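Local atomic coordinates of phosphodiesterase (PDB entry 6CPU), a protein that belongs to the phosphodiesterase family within the HD clan, with a largely helical fold and bound zinc and magnesium ions. Residues L343-G348 against L456-A461; S464-P469 against I530-L535; W476-S481 against R516-I521; N542-S545 against Q550-Y553. One frame throughout, in Å; residues are numbered along the deposited sequence.

Contact 1 of 4, residues L343-G348 against L456-A461; sequences LVAALG and LLIKCA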
loop_
_atom_site.group_PDB
_atom_site.type_symbol
_atom_site.label_atom_id
_atom_site.label_comp_id
_atom_site.label_asym_id
_atom_site.label_seq_id
_atom_site.Cartn_x
_atom_site.Cartn_y
_atom_site.Cartn_z
ATOM N N LEU A 343 11.166 -3.687 -6.363
ATOM C CA LEU A 343 10.367 -4.240 -5.274
ATOM C C LEU A 343 9.892 -3.147 -4.313
ATOM O O LEU A 343 8.725 -3.130 -3.940
ATOM C CB LEU A 343 11.154 -5.290 -4.508
ATOM C CG LEU A 343 11.438 -6.540 -5.344
ATOM C CD1 LEU A 343 12.489 -7.398 -4.668
ATOM C CD2 LEU A 343 10.161 -7.316 -5.595
ATOM N N VAL A 344 10.799 -2.255 -3.921
ATOM C CA VAL A 344 10.440 -1.109 -3.074
ATOM C C VAL A 344 9.382 -0.224 -3.766
ATOM O O VAL A 344 8.399 0.161 -3.135
ATOM C CB VAL A 344 11.687 -0.320 -2.605
ATOM C CG1 VAL A 344 11.305 0.987 -1.939
ATOM C CG2 VAL A 344 12.502 -1.159 -1.624
ATOM N N ALA A 345 9.539 0.059 -5.057
ATOM C CA ALA A 345 8.511 0.821 -5.784
ATOM C C ALA A 345 7.162 0.134 -5.816
ATOM O O ALA A 345 6.141 0.788 -5.645
ATOM C CB ALA A 345 8.966 1.136 -7.204
ATOM N N ALA A 346 7.130 -1.184 -6.032
ATOM C CA ALA A 346 5.864 -1.897 -5.999
ATOM C C ALA A 346 5.196 -1.770 -4.624
ATOM O O ALA A 346 3.981 -1.563 -4.530
ATOM C CB ALA A 346 6.069 -3.369 -6.367
ATOM N N LEU A 347 5.998 -1.882 -3.562
ATOM C CA LEU A 347 5.498 -1.734 -2.193
ATOM C C LEU A 347 4.808 -0.375 -1.962
ATOM O O LEU A 347 3.748 -0.303 -1.305
ATOM C CB LEU A 347 6.643 -1.925 -1.189
ATOM C CG LEU A 347 6.279 -1.747 0.286
ATOM C CD1 LEU A 347 5.165 -2.691 0.708
ATOM C CD2 LEU A 347 7.508 -1.938 1.143
ATOM N N GLY A 348 5.388 0.686 -2.506
ATOM C CA GLY A 348 4.895 2.051 -2.280
ATOM C C GLY A 348 4.013 2.625 -3.374
ATOM O O GLY A 348 3.586 3.788 -3.298
ATOM N N LEU A 456 7.678 -1.619 -17.209
ATOM C CA LEU A 456 6.849 -2.681 -17.747
ATOM C C LEU A 456 6.530 -3.732 -16.695
ATOM O O LEU A 456 5.424 -4.239 -16.648
ATOM C CB LEU A 456 7.531 -3.324 -18.961
ATOM C CG LEU A 456 7.677 -2.390 -20.171
ATOM C CD1 LEU A 456 8.606 -3.018 -21.209
ATOM C CD2 LEU A 456 6.327 -2.045 -20.778
ATOM N N LEU A 457 7.495 -4.056 -15.854
ATOM C CA LEU A 457 7.285 -5.086 -14.844
ATOM C C LEU A 457 6.282 -4.616 -13.790
ATOM O O LEU A 457 5.336 -5.335 -13.475
ATOM C CB LEU A 457 8.610 -5.520 -14.213
ATOM C CG LEU A 457 9.495 -6.373 -15.140
ATOM C CD1 LEU A 457 10.783 -6.760 -14.444
ATOM C CD2 LEU A 457 8.739 -7.604 -15.615
ATOM N N ILE A 458 6.452 -3.389 -13.294
ATOM C CA ILE A 458 5.514 -2.861 -12.304
ATOM C C ILE A 458 4.129 -2.697 -12.928
ATOM O O ILE A 458 3.141 -2.937 -12.270
ATOM C CB ILE A 458 6.030 -1.558 -11.641
ATOM C CG1 ILE A 458 5.282 -1.289 -10.325
ATOM C CG2 ILE A 458 5.926 -0.375 -12.599
ATOM C CD1 ILE A 458 5.852 -0.121 -9.540
ATOM N N LYS A 459 4.043 -2.324 -14.208
ATOM C CA LYS A 459 2.737 -2.261 -14.884
ATOM C C LYS A 459 2.037 -3.607 -14.901
ATOM O O LYS A 459 0.837 -3.701 -14.641
ATOM C CB LYS A 459 2.873 -1.753 -16.321
ATOM C CG LYS A 459 2.912 -0.240 -16.431
ATOM C CD LYS A 459 3.117 0.230 -17.870
ATOM C CE LYS A 459 1.940 -0.142 -18.757
ATOM N NZ LYS A 459 0.627 0.260 -18.185
ATOM N N CYS A 460 2.793 -4.642 -15.247
ATOM C CA CYS A 460 2.251 -6.002 -15.312
ATOM C C CYS A 460 1.802 -6.451 -13.917
ATOM O O CYS A 460 0.694 -6.964 -13.744
ATOM C CB CYS A 460 3.294 -6.957 -15.896
ATOM S SG CYS A 460 3.487 -6.819 -17.702
ATOM N N ALA A 461 2.653 -6.217 -12.923
ATOM C CA ALA A 461 2.324 -6.550 -11.524
ATOM C C ALA A 461 1.060 -5.847 -11.051
ATOM O O ALA A 461 0.184 -6.466 -10.444
ATOM C CB ALA A 461 3.492 -6.206 -10.618
#
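The flat A345–A346 peptide group meets I458 with one of its faces: the I458 methyl CD1 stands over that face, 3.9 Å from A346 N and 4.0 Å from A345 C. The contact belongs to the helical core of the HD-clan phosphodiesterase fold, where helices 336-348 and 446-462 pack with the CA atoms of A346 and I458 only 6.4 Å apart. Such a close approach fits the small residues on the first helix. With a methyl as the whole side chain at A345 and A346, the backbone itself becomes the surface on which the isoleucine rests. I458 reaches it in an extended form, CG1 lying anti to the backbone N (chi1 -162°) and CD1 continuing outward (chi2 173°). The same CD1 also lies 4.1 Å from A345 CB, so a single methyl carries nearly all of this apolar touch. S418 of helix 411-421 packs on both A345 and I458, and I415 adds to the cover of A345.

The zinc ligands H349 and D350 directly follow segment 343-348, and D462, in the last position of helix 446-462, directly follows segment 456-461; A346 O is hydrogen-bonded to ND1 of H349. In the last turn of the first segment, G348 N donates to V344 O at 3.1 Å and, weakly, to A345 O at 3.2 Å.

Contact 2 of 4, residues S464-P469 against I530-L535; sequences SNVTRP and IFFINL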
loop_
_atom_site.group_PDB
_atom_site.type_symbol
_atom_site.label_atom_id
_atom_site.label_comp_id
_atom_site.label_asym_id
_atom_site.label_seq_id
_atom_site.Cartn_x
_atom_site.Cartn_y
_atom_site.Cartn_z
ATOM N N SER A 464 -2.081 -7.510 -12.448
ATOM C CA SER A 464 -1.853 -8.959 -12.504
ATOM C C SER A 464 -3.028 -9.802 -12.019
ATOM O O SER A 464 -2.961 -11.034 -12.095
ATOM C CB SER A 464 -0.589 -9.315 -11.714
ATOM O OG SER A 464 -0.777 -9.073 -10.329
ATOM N N ASN A 465 -4.105 -9.175 -11.542
ATOM C CA ASN A 465 -5.247 -9.918 -11.037
ATOM C C ASN A 465 -5.788 -10.922 -12.061
ATOM O O ASN A 465 -6.136 -12.042 -11.692
ATOM C CB ASN A 465 -6.382 -8.988 -10.635
ATOM C CG ASN A 465 -6.089 -8.206 -9.370
ATOM O OD1 ASN A 465 -5.052 -8.379 -8.713
ATOM N ND2 ASN A 465 -7.019 -7.349 -9.009
ATOM N N VAL A 466 -5.870 -10.507 -13.327
ATOM C CA VAL A 466 -6.347 -11.404 -14.399
ATOM C C VAL A 466 -5.362 -12.524 -14.763
ATOM O O VAL A 466 -5.761 -13.471 -15.452
ATOM C CB VAL A 466 -6.758 -10.642 -15.687
ATOM C CG1 VAL A 466 -7.929 -9.714 -15.396
ATOM C CG2 VAL A 466 -5.588 -9.890 -16.299
ATOM N N THR A 467 -4.100 -12.398 -14.339
ATOM C CA THR A 467 -3.058 -13.412 -14.554
ATOM C C THR A 467 -2.879 -14.404 -13.387
ATOM O O THR A 467 -2.097 -15.348 -13.496
ATOM C CB THR A 467 -1.678 -12.782 -14.850
ATOM O OG1 THR A 467 -1.122 -12.208 -13.658
ATOM C CG2 THR A 467 -1.771 -11.714 -15.936
ATOM N N ARG A 468 -3.577 -14.186 -12.275
ATOM C CA ARG A 468 -3.591 -15.166 -11.188
ATOM C C ARG A 468 -4.551 -16.287 -11.555
ATOM O O ARG A 468 -5.493 -16.061 -12.322
ATOM C CB ARG A 468 -4.094 -14.556 -9.877
ATOM C CG ARG A 468 -3.320 -13.337 -9.382
ATOM C CD ARG A 468 -1.911 -13.668 -8.953
ATOM N NE ARG A 468 -1.306 -12.540 -8.232
ATOM C CZ ARG A 468 -0.083 -12.555 -7.701
ATOM N NH1 ARG A 468 0.690 -13.637 -7.803
ATOM N NH2 ARG A 468 0.384 -11.481 -7.064
ATOM N N PRO A 469 -4.360 -17.480 -10.966
ATOM C CA PRO A 469 -5.344 -18.546 -11.156
ATOM C C PRO A 469 -6.778 -18.126 -10.835
ATOM O O PRO A 469 -7.019 -17.267 -9.979
ATOM C CB PRO A 469 -4.852 -19.644 -10.212
ATOM C CG PRO A 469 -3.372 -19.471 -10.234
ATOM C CD PRO A 469 -3.168 -17.970 -10.255
ATOM N N ILE A 530 -13.711 -9.758 -19.114
ATOM C CA ILE A 530 -13.544 -9.831 -20.572
ATOM C C ILE A 530 -13.158 -8.457 -21.116
ATOM O O ILE A 530 -12.190 -8.337 -21.867
ATOM C CB ILE A 530 -14.821 -10.355 -21.275
ATOM C CG1 ILE A 530 -15.062 -11.824 -20.901
ATOM C CG2 ILE A 530 -14.711 -10.210 -22.790
ATOM C CD1 ILE A 530 -16.488 -12.290 -21.115
ATOM N N PHE A 531 -13.905 -7.428 -20.710
ATOM C CA PHE A 531 -13.601 -6.039 -21.073
ATOM C C PHE A 531 -12.124 -5.733 -20.826
ATOM O O PHE A 531 -11.406 -5.314 -21.737
ATOM C CB PHE A 531 -14.502 -5.084 -20.268
ATOM C CG PHE A 531 -14.227 -3.613 -20.507
ATOM C CD1 PHE A 531 -14.999 -2.883 -21.406
ATOM C CD2 PHE A 531 -13.213 -2.952 -19.813
ATOM C CE1 PHE A 531 -14.755 -1.534 -21.619
ATOM C CE2 PHE A 531 -12.964 -1.605 -20.027
ATOM C CZ PHE A 531 -13.736 -0.894 -20.929
ATOM N N PHE A 532 -11.671 -5.977 -19.594
ATOM C CA PHE A 532 -10.306 -5.624 -19.192
ATOM C C PHE A 532 -9.223 -6.442 -19.895
ATOM O O PHE A 532 -8.183 -5.899 -20.279
ATOM C CB PHE A 532 -10.137 -5.734 -17.671
ATOM C CG PHE A 532 -8.838 -5.174 -17.180
ATOM C CD1 PHE A 532 -8.695 -3.810 -16.974
ATOM C CD2 PHE A 532 -7.741 -6.002 -16.959
ATOM C CE1 PHE A 532 -7.491 -3.282 -16.542
ATOM C CE2 PHE A 532 -6.533 -5.479 -16.528
ATOM C CZ PHE A 532 -6.409 -4.116 -16.316
ATOM N N ILE A 533 -9.461 -7.741 -20.062
ATOM C CA ILE A 533 -8.500 -8.612 -20.744
ATOM C C ILE A 533 -8.329 -8.222 -22.216
ATOM O O ILE A 533 -7.204 -8.125 -22.710
ATOM C CB ILE A 533 -8.900 -10.100 -20.632
ATOM C CG1 ILE A 533 -8.719 -10.580 -19.189
ATOM C CG2 ILE A 533 -8.068 -10.962 -21.581
ATOM C CD1 ILE A 533 -9.515 -11.818 -18.847
ATOM N N ASN A 534 -9.441 -7.998 -22.910
ATOM C CA ASN A 534 -9.389 -7.607 -24.322
ATOM C C ASN A 534 -8.758 -6.234 -24.525
ATOM O O ASN A 534 -7.833 -6.083 -25.320
ATOM C CB ASN A 534 -10.788 -7.645 -24.953
ATOM C CG ASN A 534 -11.255 -9.060 -25.257
ATOM O OD1 ASN A 534 -10.452 -9.933 -25.584
ATOM N ND2 ASN A 534 -12.562 -9.289 -25.158
ATOM N N LEU A 535 -9.240 -5.243 -23.783
ATOM C CA LEU A 535 -8.822 -3.865 -24.005
ATOM C C LEU A 535 -7.465 -3.494 -23.398
ATOM O O LEU A 535 -6.854 -2.535 -23.854
ATOM C CB LEU A 535 -9.917 -2.901 -23.535
ATOM C CG LEU A 535 -11.182 -2.977 -24.409
ATOM C CD1 LEU A 535 -12.433 -2.583 -23.639
ATOM C CD2 LEU A 535 -11.034 -2.125 -25.667
#
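V466 sits opposite I533 with 7.3 Å between their CA atoms, a turn facing a regular helix. Residues 465-467 follow helical phi/psi values without forming a helix's ladder of bonds, and the turn is tied instead at S464 O. That oxygen accepts T467 N at 2.9 Å and T467 OG1 at 2.7 Å, the hydroxyl arriving in the carbonyl plane on a lone pair (C=O...OG1 angle 121°). Segment 530-535 is helix, its last three residues opening into a pi-type turn.

V466 carries its side of the contact almost alone. Its CG1, set anti to the carbonyl carbon (chi1 -63°), lies 4.0 Å from I533 CG1 and also 4.0 Å from F532 CD2, approaching the phenyl ring obliquely. V466 and I533 run antiparallel alongside each other, so that I533 CG1 touches both CB and CG1 of the valine. In the phosphodiesterase fold this turn joins helix 446-462 to helix 470-495, with P469 at the N-cap of the latter, and the contact lays it against helix 525-547.

A537, one turn further on, touches both V466 and F532, while I558 of helix 552-569 packs on I533. N561 ND2 also holds the turn, hydrogen-bonded to the carbonyl oxygens of V466 and R468.

Contact 3 of 4, residues W476-S481 against R516-I521; sequences WAMVLS and REILEI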
loop_
_atom_site.group_PDB
_atom_site.type_symbol
_atom_site.label_atom_id
_atom_site.label_comp_id
_atom_site.label_asym_id
_atom_site.label_seq_id
_atom_site.Cartn_x
_atom_site.Cartn_y
_atom_site.Cartn_z
ATOM N N TRP A 476 -10.354 -11.069 -6.290
ATOM C CA TRP A 476 -9.913 -9.699 -6.587
ATOM C C TRP A 476 -10.973 -8.918 -7.363
ATOM O O TRP A 476 -11.226 -7.758 -7.076
ATOM C CB TRP A 476 -8.607 -9.711 -7.380
ATOM C CG TRP A 476 -7.394 -9.963 -6.546
ATOM C CD1 TRP A 476 -6.566 -11.054 -6.586
ATOM C CD2 TRP A 476 -6.864 -9.099 -5.543
ATOM N NE1 TRP A 476 -5.552 -10.917 -5.667
ATOM C CE2 TRP A 476 -5.713 -9.727 -5.012
ATOM C CE3 TRP A 476 -7.252 -7.856 -5.036
ATOM C CZ2 TRP A 476 -4.950 -9.149 -3.998
ATOM C CZ3 TRP A 476 -6.483 -7.281 -4.026
ATOM C CH2 TRP A 476 -5.356 -7.934 -3.515
ATOM N N ALA A 477 -11.598 -9.564 -8.349
ATOM C CA ALA A 477 -12.648 -8.923 -9.137
ATOM C C ALA A 477 -13.791 -8.444 -8.262
ATOM O O ALA A 477 -14.370 -7.382 -8.495
ATOM C CB ALA A 477 -13.173 -9.878 -10.208
ATOM N N MET A 478 -14.125 -9.240 -7.257
ATOM C CA MET A 478 -15.152 -8.886 -6.308
ATOM C C MET A 478 -14.815 -7.639 -5.479
ATOM O O MET A 478 -15.653 -6.751 -5.317
ATOM C CB MET A 478 -15.393 -10.064 -5.365
ATOM C CG MET A 478 -16.326 -9.755 -4.221
ATOM S SD MET A 478 -16.995 -11.274 -3.531
ATOM C CE MET A 478 -17.976 -10.609 -2.200
ATOM N N VAL A 479 -13.616 -7.589 -4.908
ATOM C CA VAL A 479 -13.266 -6.425 -4.080
ATOM C C VAL A 479 -13.080 -5.163 -4.942
ATOM O O VAL A 479 -13.447 -4.071 -4.511
ATOM C CB VAL A 479 -12.078 -6.701 -3.127
ATOM C CG1 VAL A 479 -12.412 -7.900 -2.236
ATOM C CG2 VAL A 479 -10.775 -6.921 -3.878
ATOM N N LEU A 480 -12.574 -5.323 -6.164
ATOM C CA LEU A 480 -12.470 -4.212 -7.112
ATOM C C LEU A 480 -13.855 -3.638 -7.424
ATOM O O LEU A 480 -14.033 -2.425 -7.439
ATOM C CB LEU A 480 -11.731 -4.633 -8.400
ATOM C CG LEU A 480 -11.417 -3.517 -9.425
ATOM C CD1 LEU A 480 -10.587 -2.395 -8.810
ATOM C CD2 LEU A 480 -10.700 -4.062 -10.646
ATOM N N SER A 481 -14.845 -4.508 -7.628
ATOM C CA SER A 481 -16.235 -4.059 -7.788
ATOM C C SER A 481 -16.803 -3.326 -6.577
ATOM O O SER A 481 -17.594 -2.392 -6.738
ATOM C CB SER A 481 -17.151 -5.238 -8.156
ATOM O OG SER A 481 -16.623 -5.908 -9.280
ATOM N N ARG A 516 -17.625 -20.625 -6.766
ATOM C CA ARG A 516 -19.069 -20.836 -6.846
ATOM C C ARG A 516 -19.851 -19.764 -6.084
ATOM O O ARG A 516 -20.751 -19.134 -6.647
ATOM C CB ARG A 516 -19.428 -22.230 -6.308
ATOM C CG ARG A 516 -20.848 -22.682 -6.603
ATOM C CD ARG A 516 -21.104 -24.075 -6.047
ATOM N NE ARG A 516 -22.446 -24.559 -6.373
ATOM C CZ ARG A 516 -22.984 -25.689 -5.911
ATOM N NH1 ARG A 516 -22.303 -26.481 -5.085
ATOM N NH2 ARG A 516 -24.216 -26.028 -6.275
ATOM N N GLU A 517 -19.505 -19.547 -4.816
ATOM C CA GLU A 517 -20.251 -18.588 -3.987
ATOM C C GLU A 517 -20.029 -17.144 -4.441
ATOM O O GLU A 517 -20.911 -16.299 -4.274
ATOM C CB GLU A 517 -19.905 -18.728 -2.501
ATOM C CG GLU A 517 -21.009 -18.209 -1.583
ATOM C CD GLU A 517 -20.530 -17.868 -0.180
ATOM O OE1 GLU A 517 -19.588 -18.527 0.313
ATOM O OE2 GLU A 517 -21.109 -16.939 0.431
ATOM N N ILE A 518 -18.855 -16.872 -5.012
ATOM C CA ILE A 518 -18.547 -15.550 -5.560
ATOM C C ILE A 518 -19.499 -15.221 -6.713
ATOM O O ILE A 518 -20.067 -14.126 -6.769
ATOM C CB ILE A 518 -17.083 -15.457 -6.063
ATOM C CG1 ILE A 518 -16.099 -15.571 -4.890
ATOM C CG2 ILE A 518 -16.854 -14.146 -6.812
ATOM C CD1 ILE A 518 -14.653 -15.720 -5.315
ATOM N N LEU A 519 -19.679 -16.179 -7.620
ATOM C CA LEU A 519 -20.520 -15.969 -8.800
ATOM C C LEU A 519 -22.003 -15.822 -8.452
ATOM O O LEU A 519 -22.744 -15.182 -9.190
ATOM C CB LEU A 519 -20.324 -17.095 -9.816
ATOM C CG LEU A 519 -18.896 -17.296 -10.339
ATOM C CD1 LEU A 519 -18.810 -18.557 -11.186
ATOM C CD2 LEU A 519 -18.405 -16.091 -11.126
ATOM N N GLU A 520 -22.436 -16.397 -7.336
ATOM C CA GLU A 520 -23.824 -16.236 -6.912
ATOM C C GLU A 520 -24.061 -14.905 -6.199
ATOM O O GLU A 520 -25.148 -14.337 -6.308
ATOM C CB GLU A 520 -24.273 -17.404 -6.031
ATOM C CG GLU A 520 -25.788 -17.472 -5.847
ATOM C CD GLU A 520 -26.369 -18.843 -6.155
ATOM O OE1 GLU A 520 -25.813 -19.851 -5.667
ATOM O OE2 GLU A 520 -27.385 -18.914 -6.885
ATOM N N ILE A 521 -23.053 -14.413 -5.475
ATOM C CA ILE A 521 -23.157 -13.128 -4.766
ATOM C C ILE A 521 -23.204 -11.961 -5.755
ATOM O O ILE A 521 -23.954 -11.004 -5.560
ATOM C CB ILE A 521 -22.007 -12.938 -3.744
ATOM C CG1 ILE A 521 -22.167 -13.915 -2.570
ATOM C CG2 ILE A 521 -21.959 -11.502 -3.224
ATOM C CD1 ILE A 521 -23.296 -13.587 -1.610
#
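M478 extends its whole side chain toward I518 and I521, and so lays the short helix 515-521 against the long helix 470-495 of the largely helical phosphodiesterase fold. Its CG is anti to the backbone N (chi1 173°) and the two following torsions are also extended, which carries the thioether across the gap. The sulfur SD comes to 4.4 Å from I518 CG2, and the terminal methyl CE to 4.2 Å from I521 CG2. Each isoleucine therefore offers its CG2 branch. In I521 the other branch folds aside (chi2 -72°), leading CD1 away from the methionine.

The CA atoms of M478 and I518 are 7.5 Å apart. I525, at the start of helix 525-547, packs on both A477 and I518, while P512, in the loop before helix 515-521, lies against M478. S481 folds its hydroxyl back onto its own helix: OG donates to A477 O at 2.8 Å (C=O...OG angle 152°), and a weak bond links OG to Q522 NE2, just past segment 516-521.

Between the two segments only apolar side-chain atoms meet, so this attachment of the short helix relies on dispersion and on burying M478 and I518, with I521 at the exposed margin, and not on directional polar bonds.

Contact 4 of 4, residues N542-S545 against Q550-Y553; sequences NSVS and QLQY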
loop_
_atom_site.group_PDB
_atom_site.type_symbol
_atom_site.label_atom_id
_atom_site.label_comp_id
_atom_site.label_asym_id
_atom_site.label_seq_id
_atom_site.Cartn_x
_atom_site.Cartn_y
_atom_site.Cartn_z
ATOM N N ASN A 542 1.152 -10.340 -23.515
ATOM C CA ASN A 542 1.671 -10.872 -24.787
ATOM C C ASN A 542 2.891 -10.098 -25.266
ATOM O O ASN A 542 3.913 -10.688 -25.591
ATOM C CB ASN A 542 0.588 -10.853 -25.875
ATOM C CG ASN A 542 -0.427 -11.969 -25.712
ATOM O OD1 ASN A 542 -0.102 -13.054 -25.225
ATOM N ND2 ASN A 542 -1.666 -11.715 -26.131
ATOM N N SER A 543 2.791 -8.771 -25.269
ATOM C CA SER A 543 3.890 -7.917 -25.706
ATOM C C SER A 543 5.114 -8.003 -24.788
ATOM O O SER A 543 6.251 -8.022 -25.259
ATOM C CB SER A 543 3.411 -6.466 -25.819
ATOM O OG SER A 543 4.406 -5.653 -26.411
ATOM N N VAL A 544 4.879 -8.057 -23.480
ATOM C CA VAL A 544 5.969 -8.177 -22.507
ATOM C C VAL A 544 6.605 -9.577 -22.543
ATOM O O VAL A 544 7.833 -9.706 -22.467
ATOM C CB VAL A 544 5.490 -7.816 -21.074
ATOM C CG1 VAL A 544 6.517 -8.215 -20.020
ATOM C CG2 VAL A 544 5.204 -6.319 -20.981
ATOM N N SER A 545 5.778 -10.610 -22.669
ATOM C CA SER A 545 6.286 -11.988 -22.753
ATOM C C SER A 545 7.056 -12.246 -24.054
ATOM O O SER A 545 7.971 -13.070 -24.072
ATOM C CB SER A 545 5.159 -13.006 -22.577
ATOM O OG SER A 545 4.158 -12.853 -23.564
ATOM N N GLN A 550 10.273 -15.713 -20.233
ATOM C CA GLN A 550 9.992 -16.402 -18.965
ATOM C C GLN A 550 8.630 -16.069 -18.343
ATOM O O GLN A 550 8.151 -16.806 -17.479
ATOM C CB GLN A 550 11.092 -16.129 -17.941
ATOM C CG GLN A 550 12.493 -16.540 -18.374
ATOM C CD GLN A 550 13.328 -15.377 -18.866
ATOM O OE1 GLN A 550 12.866 -14.557 -19.660
ATOM N NE2 GLN A 550 14.572 -15.305 -18.406
ATOM N N LEU A 551 8.000 -14.977 -18.780
ATOM C CA LEU A 551 6.700 -14.576 -18.236
ATOM C C LEU A 551 5.515 -15.060 -19.071
ATOM O O LEU A 551 4.373 -14.668 -18.812
ATOM C CB LEU A 551 6.651 -13.047 -18.059
ATOM C CG LEU A 551 7.913 -12.406 -17.458
ATOM C CD1 LEU A 551 7.702 -10.912 -17.250
ATOM C CD2 LEU A 551 8.325 -13.069 -16.149
ATOM N N GLN A 552 5.771 -15.942 -20.045
ATOM C CA GLN A 552 4.718 -16.455 -20.932
ATOM C C GLN A 552 3.564 -17.078 -20.147
ATOM O O GLN A 552 2.405 -16.991 -20.561
ATOM C CB GLN A 552 5.310 -17.470 -21.941
ATOM C CG GLN A 552 4.310 -18.120 -22.894
ATOM C CD GLN A 552 3.656 -17.133 -23.847
ATOM O OE1 GLN A 552 4.283 -16.175 -24.299
ATOM N NE2 GLN A 552 2.392 -17.372 -24.166
ATOM N N TYR A 553 3.874 -17.686 -19.002
ATOM C CA TYR A 553 2.848 -18.303 -18.168
ATOM C C TYR A 553 1.694 -17.350 -17.832
ATOM O O TYR A 553 0.558 -17.795 -17.653
ATOM C CB TYR A 553 3.469 -18.880 -16.894
ATOM C CG TYR A 553 3.796 -17.850 -15.830
ATOM C CD1 TYR A 553 2.869 -17.530 -14.842
ATOM C CD2 TYR A 553 5.023 -17.199 -15.815
ATOM C CE1 TYR A 553 3.161 -16.589 -13.865
ATOM C CE2 TYR A 553 5.320 -16.257 -14.841
ATOM C CZ TYR A 553 4.385 -15.960 -13.866
ATOM O OH TYR A 553 4.675 -15.024 -12.890
#
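V544 and L551 form the apolar half of this contact: V544 CG1 meets L551 CD1 at 4.0 Å, the two side chains crossing at a slant. S545 supplies the other half. Its CB lies 3.8 Å from Q552 CA and 4.1 Å from L551 C, packing directly on backbone, in keeping with a separation of 5.1 Å between the CA atoms of S545 and Q552. The bent glutamine chain (chi2 65°) brings the OE1 end of the amide beside the serine, 3.4 Å from S545 OG and 3.7 Å from S545 CB.

One step outward, S545 OG is held by its own helix. Its torsion (chi1 59°) tucks OG between its own backbone N and carbonyl carbon, facing back along the helix toward F541 O, to which it is hydrogen-bonded, with N542 O, 3.0 Å from OG, a second candidate for the same proton. Q552 NE2 makes a weak bond to D556 OD1 in its own helix, while OE1 faces the serine, and L551 O accepts from T554 OG1.

This is the bend of an antiparallel helical hairpin, helix 525-547 returning as helix 552-569. The polar ends find partners mainly within their own helices, which implies that the closure of the hairpin here depends largely on van der Waals packing.

In the fold
Contact 1 lies nearest the metal site: the I458 side chain is about 8 Å from the zinc ion, which H278, H349, D350 and D462 bind, and about 9 Å from the magnesium ion. F532 of contact 2 is about 10 Å from the zinc. Contacts 1 and 4, with centres about 16 Å apart, touch directly through C460 SG and V544 CG2 at 3.7 Å and through L457 CD2 and L551 CD1 at 3.8 Å. Contact 3 is nested in the loop that contact 2 closes, and the two meet where N465 ND2 packs 3.3 Å from W476 CB. Helix 525-547 serves both contact 2 and contact 4, whose centres are about 14 Å apart.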